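Local coordinates for CEL61B (Hypocrea jecorina, PDB 2VTC), which oxidatively cleaves the glycosidic bonds of cellulose and related polysaccharides, using a single active-site copper with a reductant and O2 or H2O2, at residues A[124-138]-A[163-177]. Residues are numbered along the deposited sequence; the frame is centred on the assembly and turned at random.
Sequences CTTVNKNNLRWVKIQ and VKIPSSLRPGNYVFR
W134 lays one face of its indole against the aliphatic part of R177: CB sits over the six-membered ring, 3.9 Å from its centroid in a CH-pi contact, and CD follows 3.9 Å above the indole plane. The R177 chain stays extended as far as NE, and the guanidinium stands over the five-membered ring, tilted 57° to the indole; with CZ 6.0 Å from that ring's centroid this is at most a weak cation-pi attraction. The charged end is held instead by E179 in a salt bridge and by the backbone O of V77. At the indole's edge, CZ3 comes within 3.4 Å of V175 O and CH2 meets V175 CG1. The other V175 methyl, CG2, packs 3.7 Å from C124 SG, the sulfur disulfide-bonded to C120, which also rests on the backbone of N173 and Y174. Replacing W134 with an alanine is likely to open a gap beside V175 and leave the R177 chain without the surface it lies on. A second apolar cluster forms round I137. With a chi1 of 62°, I137 places CG1 between the backbone N and carbonyl carbon; its CD1 lies in the plane of the F176 ring at its edge, 3.7 Å from CE1, and also touches V163 CG1, while CG2 meets P166 CG at 4.0 Å. The packing thins toward the surface, where the K164 ammonium turns away to the carbonyl of G94. Strands 133-138 and 172-177 cross at -59°, their axes 8.6 Å apart. Both pair antiparallel with strand 113-119, where I137 and Q138 form a classic beta bulge opposite T115. W134, V175 and R177 lie on one face of this sheet, with V118 and Y116; on the other, the I137-F176-V163 cluster fills part of the interior of the AA9 beta-sandwich, F176 reaching across to I97 of strand 96-102, the neighbour of strand 160-164, which carries V163.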
ATOM      1  N   CYS A 124      -5.649 -15.427   5.124  1.00 19.71           N
ATOM      2  CA  CYS A 124      -4.553 -14.450   4.981  1.00 19.12           C
ATOM      3  C   CYS A 124      -3.793 -14.301   6.290  1.00 19.49           C
ATOM      4  O   CYS A 124      -2.616 -13.924   6.281  1.00 18.81           O
ATOM      5  CB  CYS A 124      -5.048 -13.102   4.424  1.00 20.33           C
ATOM      6  SG  CYS A 124      -5.597 -13.126   2.688  1.00 20.39           S
ATOM      7  N   THR A 125      -4.435 -14.659   7.409  1.00 19.22           N
ATOM      8  CA  THR A 125      -3.816 -14.525   8.739  1.00 19.75           C
ATOM      9  C   THR A 125      -2.576 -15.413   8.932  1.00 19.79           C
ATOM     10  O   THR A 125      -1.761 -15.181   9.843  1.00 20.69           O
ATOM     11  CB  THR A 125      -4.851 -14.803   9.863  1.00 19.99           C
ATOM     12  OG1 THR A 125      -5.172 -16.202   9.861  1.00 20.46           O
ATOM     13  CG2 THR A 125      -6.131 -13.988   9.653  1.00 20.60           C
ATOM     14  N   THR A 126      -2.431 -16.430   8.078  1.00 19.96           N
ATOM     15  CA  THR A 126      -1.321 -17.372   8.190  1.00 20.29           C
ATOM     16  C   THR A 126      -0.555 -17.547   6.880  1.00 20.25           C
ATOM     17  O   THR A 126       0.226 -18.470   6.733  1.00 21.35           O
ATOM     18  CB  THR A 126      -1.823 -18.755   8.698  1.00 21.04           C
ATOM     19  OG1 THR A 126      -2.884 -19.182   7.852  1.00 21.56           O
ATOM     20  CG2 THR A 126      -2.334 -18.654  10.132  1.00 21.99           C
ATOM     21  N   VAL A 127      -0.768 -16.638   5.921  1.00 20.17           N
ATOM     22  CA  VAL A 127      -0.162 -16.741   4.602  1.00 19.98           C
ATOM     23  C   VAL A 127       1.364 -16.528   4.671  1.00 19.43           C
ATOM     24  O   VAL A 127       1.870 -15.833   5.579  1.00 20.84           O
ATOM     25  CB  VAL A 127      -0.847 -15.717   3.629  1.00 20.17           C
ATOM     26  CG1 VAL A 127      -0.324 -14.301   3.877  1.00 19.26           C
ATOM     27  CG2 VAL A 127      -0.701 -16.105   2.184  1.00 21.98           C
ATOM     28  N   ASN A 128       2.077 -17.147   3.730  1.00 19.50           N
ATOM     29  CA  ASN A 128       3.484 -16.866   3.493  1.00 19.14           C
ATOM     30  C   ASN A 128       3.538 -15.650   2.558  1.00 18.30           C
ATOM     31  O   ASN A 128       3.213 -15.761   1.369  1.00 17.30           O
ATOM     32  CB  ASN A 128       4.157 -18.086   2.844  1.00 19.96           C
ATOM     33  CG  ASN A 128       5.655 -17.906   2.590  1.00 21.66           C
ATOM     34  OD1 ASN A 128       6.353 -18.898   2.295  1.00 25.72           O
ATOM     35  ND2 ASN A 128       6.162 -16.673   2.673  1.00 17.44           N
ATOM     36  N   LYS A 129       3.911 -14.480   3.107  1.00 17.12           N
ATOM     37  CA  LYS A 129       3.893 -13.237   2.306  1.00 16.96           C
ATOM     38  C   LYS A 129       4.730 -13.314   1.025  1.00 16.37           C
ATOM     39  O   LYS A 129       4.418 -12.667   0.023  1.00 16.03           O
ATOM     40  CB  LYS A 129       4.342 -12.040   3.163  1.00 15.97           C
ATOM     41  CG  LYS A 129       5.826 -11.995   3.514  1.00 16.33           C
ATOM     42  CD  LYS A 129       6.069 -10.827   4.495  1.00 15.93           C
ATOM     43  CE  LYS A 129       7.543 -10.698   4.785  1.00 17.37           C
ATOM     44  NZ  LYS A 129       7.781  -9.569   5.730  1.00 16.87           N
ATOM     45  N   ASN A 130       5.791 -14.117   1.054  1.00 15.93           N
ATOM     46  CA  ASN A 130       6.708 -14.197  -0.076  1.00 17.54           C
ATOM     47  C   ASN A 130       6.111 -14.908  -1.304  1.00 17.51           C
ATOM     48  O   ASN A 130       6.645 -14.805  -2.422  1.00 19.02           O
ATOM     49  CB  ASN A 130       8.021 -14.838   0.385  1.00 17.46           C
ATOM     50  CG  ASN A 130       8.677 -14.056   1.518  1.00 18.57           C
ATOM     51  OD1 ASN A 130       9.027 -14.621   2.572  1.00 24.12           O
ATOM     52  ND2 ASN A 130       8.821 -12.757   1.327  1.00 18.95           N
ATOM     53  N   ASN A 131       4.995 -15.609  -1.093  1.00 17.45           N
ATOM     54  CA  ASN A 131       4.310 -16.285  -2.201  1.00 17.87           C
ATOM     55  C   ASN A 131       3.151 -15.486  -2.771  1.00 17.06           C
ATOM     56  O   ASN A 131       2.493 -15.920  -3.720  1.00 17.69           O
ATOM     57  CB  ASN A 131       3.823 -17.674  -1.762  1.00 18.76           C
ATOM     58  CG  ASN A 131       4.956 -18.614  -1.470  1.00 19.98           C
ATOM     59  OD1 ASN A 131       6.077 -18.428  -1.945  1.00 23.27           O
ATOM     60  ND2 ASN A 131       4.675 -19.634  -0.681  1.00 25.37           N
ATOM     61  N   LEU A 132       2.893 -14.311  -2.193  1.00 16.29           N
ATOM     62  CA  LEU A 132       1.811 -13.452  -2.684  1.00 15.44           C
ATOM     63  C   LEU A 132       2.169 -12.858  -4.048  1.00 15.49           C
ATOM     64  O   LEU A 132       3.323 -12.497  -4.295  1.00 15.18           O
ATOM     65  CB  LEU A 132       1.486 -12.347  -1.678  1.00 15.86           C
ATOM     66  CG  LEU A 132       0.852 -12.801  -0.359  1.00 15.45           C
ATOM     67  CD1 LEU A 132       0.754 -11.644   0.620  1.00 17.65           C
ATOM     68  CD2 LEU A 132      -0.544 -13.429  -0.600  1.00 17.23           C
ATOM     69  N   ARG A 133       1.173 -12.786  -4.930  1.00 15.58           N
ATOM     70  CA  ARG A 133       1.358 -12.223  -6.282  1.00 15.93           C
ATOM     71  C   ARG A 133       0.373 -11.085  -6.470  1.00 15.73           C
ATOM     72  O   ARG A 133      -0.818 -11.245  -6.271  1.00 15.60           O
ATOM     73  CB  ARG A 133       1.196 -13.292  -7.386  1.00 16.82           C
ATOM     74  CG  ARG A 133       2.104 -14.533  -7.198  1.00 18.14           C
ATOM     75  CD  ARG A 133       1.922 -15.589  -8.316  1.00 18.32           C
ATOM     76  NE  ARG A 133       2.225 -14.977  -9.602  1.00 19.28           N
ATOM     77  CZ  ARG A 133       3.434 -14.967 -10.163  1.00 20.96           C
ATOM     78  NH1 ARG A 133       4.438 -15.623  -9.593  1.00 20.68           N
ATOM     79  NH2 ARG A 133       3.624 -14.330 -11.310  1.00 22.79           N
ATOM     80  N   TRP A 134       0.884  -9.901  -6.825  1.00 15.25           N
ATOM     81  CA  TRP A 134       0.109  -8.682  -6.738  1.00 14.50           C
ATOM     82  C   TRP A 134      -0.416  -8.192  -8.071  1.00 14.17           C
ATOM     83  O   TRP A 134       0.268  -8.271  -9.086  1.00 15.73           O
ATOM     84  CB  TRP A 134       1.026  -7.600  -6.144  1.00 14.43           C
ATOM     85  CG  TRP A 134       1.511  -8.016  -4.803  1.00 14.33           C
ATOM     86  CD1 TRP A 134       2.720  -8.600  -4.507  1.00 12.76           C
ATOM     87  CD2 TRP A 134       0.804  -7.902  -3.569  1.00 11.51           C
ATOM     88  NE1 TRP A 134       2.804  -8.875  -3.161  1.00 13.71           N
ATOM     89  CE2 TRP A 134       1.650  -8.440  -2.554  1.00 13.31           C
ATOM     90  CE3 TRP A 134      -0.476  -7.428  -3.215  1.00 13.24           C
ATOM     91  CZ2 TRP A 134       1.263  -8.505  -1.210  1.00 13.07           C
ATOM     92  CZ3 TRP A 134      -0.856  -7.493  -1.861  1.00 12.79           C
ATOM     93  CH2 TRP A 134       0.022  -8.034  -0.884  1.00 14.12           C
ATOM     94  N   VAL A 135      -1.651  -7.688  -8.033  1.00 14.95           N
ATOM     95  CA  VAL A 135      -2.311  -7.120  -9.194  1.00 15.45           C
ATOM     96  C   VAL A 135      -2.652  -5.656  -8.912  1.00 15.82           C
ATOM     97  O   VAL A 135      -3.295  -5.368  -7.929  1.00 15.43           O
ATOM     98  CB  VAL A 135      -3.602  -7.928  -9.501  1.00 16.28           C
ATOM     99  CG1 VAL A 135      -4.389  -7.306 -10.624  1.00 17.80           C
ATOM    100  CG2 VAL A 135      -3.228  -9.378  -9.859  1.00 17.21           C
ATOM    101  N   LYS A 136      -2.196  -4.743  -9.776  1.00 15.36           N
ATOM    102  CA  LYS A 136      -2.470  -3.307  -9.561  1.00 16.64           C
ATOM    103  C   LYS A 136      -3.948  -2.986  -9.787  1.00 17.22           C
ATOM    104  O   LYS A 136      -4.486  -3.298 -10.850  1.00 18.56           O
ATOM    105  CB  LYS A 136      -1.614  -2.463 -10.500  1.00 16.81           C
ATOM    106  CG  LYS A 136      -1.734  -0.945 -10.239  1.00 17.17           C
ATOM    107  CD  LYS A 136      -0.929  -0.148 -11.260  1.00 17.67           C
ATOM    108  CE  LYS A 136       0.537   0.050 -10.829  1.00 16.78           C
ATOM    109  NZ  LYS A 136       1.377   0.634 -11.935  1.00 17.72           N
ATOM    110  N   ILE A 137      -4.589  -2.360  -8.800  1.00 17.89           N
ATOM    111  CA  ILE A 137      -6.007  -1.976  -8.925  1.00 18.53           C
ATOM    112  C   ILE A 137      -6.259  -0.461  -8.842  1.00 18.47           C
ATOM    113  O   ILE A 137      -7.390  -0.001  -9.053  1.00 19.57           O
ATOM    114  CB  ILE A 137      -6.915  -2.730  -7.901  1.00 17.73           C
ATOM    115  CG1 ILE A 137      -6.520  -2.398  -6.448  1.00 19.21           C
ATOM    116  CG2 ILE A 137      -6.872  -4.240  -8.196  1.00 19.28           C
ATOM    117  CD1 ILE A 137      -7.608  -2.629  -5.427  1.00 20.07           C
ATOM    118  N   GLN A 138      -5.210   0.300  -8.538  1.00 17.77           N
ATOM    119  CA  GLN A 138      -5.294   1.767  -8.463  1.00 17.44           C
ATOM    120  C   GLN A 138      -3.916   2.389  -8.700  1.00 17.56           C
ATOM    121  O   GLN A 138      -2.905   1.890  -8.215  1.00 17.02           O
ATOM    122  CB  GLN A 138      -5.866   2.185  -7.098  1.00 17.50           C
ATOM    123  CG  GLN A 138      -5.955   3.711  -6.811  1.00 19.40           C
ATOM    124  CD  GLN A 138      -4.632   4.306  -6.319  1.00 21.69           C
ATOM    125  OE1 GLN A 138      -3.875   3.677  -5.552  1.00 20.21           O
ATOM    126  NE2 GLN A 138      -4.349   5.541  -6.750  1.00 22.39           N
ATOM    127  N   VAL A 163      -9.844   3.911  -2.490  1.00 23.00           N
ATOM    128  CA  VAL A 163      -9.559   2.858  -3.456  1.00 22.54           C
ATOM    129  C   VAL A 163     -10.793   1.970  -3.601  1.00 22.62           C
ATOM    130  O   VAL A 163     -11.269   1.422  -2.614  1.00 22.82           O
ATOM    131  CB  VAL A 163      -8.338   1.981  -3.012  1.00 21.89           C
ATOM    132  CG1 VAL A 163      -8.077   0.873  -4.005  1.00 22.68           C
ATOM    133  CG2 VAL A 163      -7.085   2.846  -2.892  1.00 21.35           C
ATOM    134  N   LYS A 164     -11.285   1.834  -4.825  1.00 23.17           N
ATOM    135  CA  LYS A 164     -12.394   0.931  -5.146  1.00 24.15           C
ATOM    136  C   LYS A 164     -11.946  -0.525  -5.333  1.00 23.79           C
ATOM    137  O   LYS A 164     -11.019  -0.798  -6.114  1.00 23.49           O
ATOM    138  CB  LYS A 164     -13.122   1.402  -6.412  1.00 24.28           C
ATOM    139  CG  LYS A 164     -14.470   0.700  -6.637  1.00 26.81           C
ATOM    140  CD  LYS A 164     -15.149   1.165  -7.924  1.00 27.19           C
ATOM    141  CE  LYS A 164     -16.502   0.496  -8.107  1.00 32.20           C
ATOM    142  NZ  LYS A 164     -17.455   0.786  -6.979  1.00 35.11           N
ATOM    143  N   ILE A 165     -12.599  -1.443  -4.610  1.00 23.81           N
ATOM    144  CA  ILE A 165     -12.444  -2.885  -4.864  1.00 23.84           C
ATOM    145  C   ILE A 165     -13.209  -3.193  -6.163  1.00 24.17           C
ATOM    146  O   ILE A 165     -14.410  -2.947  -6.223  1.00 24.73           O
ATOM    147  CB  ILE A 165     -12.999  -3.730  -3.681  1.00 23.48           C
ATOM    148  CG1 ILE A 165     -12.275  -3.384  -2.382  1.00 23.63           C
ATOM    149  CG2 ILE A 165     -12.868  -5.234  -3.977  1.00 24.19           C
ATOM    150  CD1 ILE A 165     -12.896  -4.035  -1.143  1.00 23.34           C
ATOM    151  N   PRO A 166     -12.519  -3.700  -7.212  1.00 24.04           N
ATOM    152  CA  PRO A 166     -13.166  -3.983  -8.498  1.00 24.61           C
ATOM    153  C   PRO A 166     -14.455  -4.798  -8.327  1.00 25.10           C
ATOM    154  O   PRO A 166     -14.489  -5.763  -7.535  1.00 24.52           O
ATOM    155  CB  PRO A 166     -12.108  -4.799  -9.248  1.00 24.57           C
ATOM    156  CG  PRO A 166     -10.815  -4.261  -8.710  1.00 24.30           C
ATOM    157  CD  PRO A 166     -11.082  -4.041  -7.246  1.00 24.59           C
ATOM    158  N   SER A 167     -15.508  -4.378  -9.026  1.00 26.04           N
ATOM    159  CA  SER A 167     -16.852  -4.964  -8.878  1.00 26.83           C
ATOM    160  C   SER A 167     -16.917  -6.427  -9.304  1.00 26.43           C
ATOM    161  O   SER A 167     -17.757  -7.196  -8.823  1.00 26.67           O
ATOM    162  CB  SER A 167     -17.861  -4.157  -9.693  1.00 27.66           C
ATOM    163  OG  SER A 167     -18.023  -2.886  -9.108  1.00 32.13           O
ATOM    164  N   SER A 168     -16.012  -6.792 -10.206  1.00 25.88           N
ATOM    165  CA  SER A 168     -15.962  -8.130 -10.794  1.00 26.17           C
ATOM    166  C   SER A 168     -15.158  -9.138  -9.972  1.00 25.29           C
ATOM    167  O   SER A 168     -15.132 -10.330 -10.294  1.00 25.81           O
ATOM    168  CB  SER A 168     -15.370  -8.042 -12.196  1.00 25.92           C
ATOM    169  OG  SER A 168     -14.062  -7.495 -12.161  1.00 28.58           O
ATOM    170  N   LEU A 169     -14.496  -8.673  -8.916  1.00 24.54           N
ATOM    171  CA  LEU A 169     -13.592  -9.554  -8.164  1.00 23.75           C
ATOM    172  C   LEU A 169     -14.371 -10.609  -7.383  1.00 22.89           C
ATOM    173  O   LEU A 169     -15.240 -10.264  -6.591  1.00 23.54           O
ATOM    174  CB  LEU A 169     -12.700  -8.743  -7.223  1.00 23.40           C
ATOM    175  CG  LEU A 169     -11.624  -9.551  -6.499  1.00 22.91           C
ATOM    176  CD1 LEU A 169     -10.635 -10.280  -7.474  1.00 21.64           C
ATOM    177  CD2 LEU A 169     -10.892  -8.636  -5.505  1.00 22.42           C
ATOM    178  N   ARG A 170     -14.036 -11.878  -7.612  1.00 22.50           N
ATOM    179  CA  ARG A 170     -14.754 -12.998  -7.016  1.00 22.44           C
ATOM    180  C   ARG A 170     -14.474 -13.068  -5.512  1.00 22.19           C
ATOM    181  O   ARG A 170     -13.404 -12.627  -5.062  1.00 21.57           O
ATOM    182  CB  ARG A 170     -14.387 -14.314  -7.720  1.00 22.61           C
ATOM    183  CG  ARG A 170     -13.009 -14.861  -7.399  1.00 22.67           C
ATOM    184  CD  ARG A 170     -12.744 -16.165  -8.105  1.00 23.21           C
ATOM    185  NE  ARG A 170     -11.365 -16.594  -7.870  1.00 25.26           N
ATOM    186  CZ  ARG A 170     -10.864 -17.784  -8.202  1.00 27.19           C
ATOM    187  NH1 ARG A 170     -11.625 -18.697  -8.794  1.00 27.17           N
ATOM    188  NH2 ARG A 170      -9.594 -18.058  -7.942  1.00 26.50           N
ATOM    189  N   PRO A 171     -15.427 -13.595  -4.726  1.00 21.68           N
ATOM    190  CA  PRO A 171     -15.173 -13.789  -3.290  1.00 21.80           C
ATOM    191  C   PRO A 171     -13.894 -14.582  -2.982  1.00 21.54           C
ATOM    192  O   PRO A 171     -13.494 -15.480  -3.743  1.00 22.31           O
ATOM    193  CB  PRO A 171     -16.421 -14.554  -2.807  1.00 22.59           C
ATOM    194  CG  PRO A 171     -17.460 -14.218  -3.783  1.00 21.52           C
ATOM    195  CD  PRO A 171     -16.788 -14.046  -5.105  1.00 22.06           C
ATOM    196  N   GLY A 172     -13.264 -14.260  -1.855  1.00 21.61           N
ATOM    197  CA  GLY A 172     -11.981 -14.840  -1.512  1.00 20.24           C
ATOM    198  C   GLY A 172     -11.316 -14.115  -0.365  1.00 19.93           C
ATOM    199  O   GLY A 172     -11.835 -13.108   0.136  1.00 19.80           O
ATOM    200  N   ASN A 173     -10.195 -14.661   0.074  1.00 18.67           N
ATOM    201  CA  ASN A 173      -9.390 -14.022   1.104  1.00 18.45           C
ATOM    202  C   ASN A 173      -8.268 -13.261   0.404  1.00 17.40           C
ATOM    203  O   ASN A 173      -7.486 -13.856  -0.338  1.00 17.64           O
ATOM    204  CB  ASN A 173      -8.800 -15.059   2.050  1.00 18.55           C
ATOM    205  CG  ASN A 173      -9.855 -15.764   2.891  1.00 21.40           C
ATOM    206  OD1 ASN A 173     -10.849 -15.164   3.325  1.00 20.97           O
ATOM    207  ND2 ASN A 173      -9.629 -17.049   3.140  1.00 23.29           N
ATOM    208  N   TYR A 174      -8.211 -11.943   0.612  1.00 17.32           N
ATOM    209  CA  TYR A 174      -7.214 -11.115  -0.100  1.00 17.07           C
ATOM    210  C   TYR A 174      -6.444 -10.206   0.860  1.00 16.95           C
ATOM    211  O   TYR A 174      -6.885  -9.936   1.998  1.00 16.33           O
ATOM    212  CB  TYR A 174      -7.894 -10.218  -1.157  1.00 17.76           C
ATOM    213  CG  TYR A 174      -8.668 -10.965  -2.224  1.00 18.32           C
ATOM    214  CD1 TYR A 174      -8.037 -11.402  -3.396  1.00 18.41           C
ATOM    215  CD2 TYR A 174     -10.029 -11.226  -2.066  1.00 20.92           C
ATOM    216  CE1 TYR A 174      -8.732 -12.094  -4.393  1.00 19.53           C
ATOM    217  CE2 TYR A 174     -10.743 -11.923  -3.058  1.00 19.17           C
ATOM    218  CZ  TYR A 174     -10.088 -12.349  -4.209  1.00 19.25           C
ATOM    219  OH  TYR A 174     -10.755 -13.035  -5.201  1.00 19.83           O
ATOM    220  N   VAL A 175      -5.282  -9.767   0.371  1.00 16.41           N
ATOM    221  CA  VAL A 175      -4.490  -8.736   1.014  1.00 16.66           C
ATOM    222  C   VAL A 175      -4.449  -7.552   0.057  1.00 15.97           C
ATOM    223  O   VAL A 175      -4.224  -7.716  -1.158  1.00 15.70           O
ATOM    224  CB  VAL A 175      -3.047  -9.221   1.289  1.00 15.46           C
ATOM    225  CG1 VAL A 175      -2.270  -8.180   2.092  1.00 16.22           C
ATOM    226  CG2 VAL A 175      -3.060 -10.518   2.131  1.00 15.85           C
ATOM    227  N   PHE A 176      -4.632  -6.358   0.618  1.00 15.73           N
ATOM    228  CA  PHE A 176      -4.508  -5.110  -0.157  1.00 15.71           C
ATOM    229  C   PHE A 176      -3.228  -4.390   0.260  1.00 14.70           C
ATOM    230  O   PHE A 176      -2.977  -4.222   1.457  1.00 16.17           O
ATOM    231  CB  PHE A 176      -5.728  -4.221   0.065  1.00 16.32           C
ATOM    232  CG  PHE A 176      -6.946  -4.728  -0.611  1.00 16.74           C
ATOM    233  CD1 PHE A 176      -7.348  -4.219  -1.839  1.00 17.01           C
ATOM    234  CD2 PHE A 176      -7.654  -5.789  -0.055  1.00 17.04           C
ATOM    235  CE1 PHE A 176      -8.483  -4.711  -2.485  1.00 19.56           C
ATOM    236  CE2 PHE A 176      -8.778  -6.319  -0.704  1.00 17.78           C
ATOM    237  CZ  PHE A 176      -9.206  -5.774  -1.923  1.00 18.04           C
ATOM    238  N   ARG A 177      -2.404  -4.017  -0.723  1.00 15.43           N
ATOM    239  CA  ARG A 177      -1.111  -3.383  -0.475  1.00 15.13           C
ATOM    240  C   ARG A 177      -1.180  -1.970  -1.042  1.00 15.32           C
ATOM    241  O   ARG A 177      -1.157  -1.798  -2.259  1.00 15.23           O
ATOM    242  CB  ARG A 177       0.013  -4.205  -1.124  1.00 14.76           C
ATOM    243  CG  ARG A 177       1.439  -3.675  -1.016  1.00 14.65           C
ATOM    244  CD  ARG A 177       2.352  -4.541  -1.875  1.00 14.35           C
ATOM    245  NE  ARG A 177       3.734  -4.074  -1.751  1.00 16.03           N
ATOM    246  CZ  ARG A 177       4.217  -3.018  -2.423  1.00 15.64           C
ATOM    247  NH1 ARG A 177       3.440  -2.343  -3.302  1.00 15.06           N
ATOM    248  NH2 ARG A 177       5.486  -2.644  -2.204  1.00 14.98           N
TER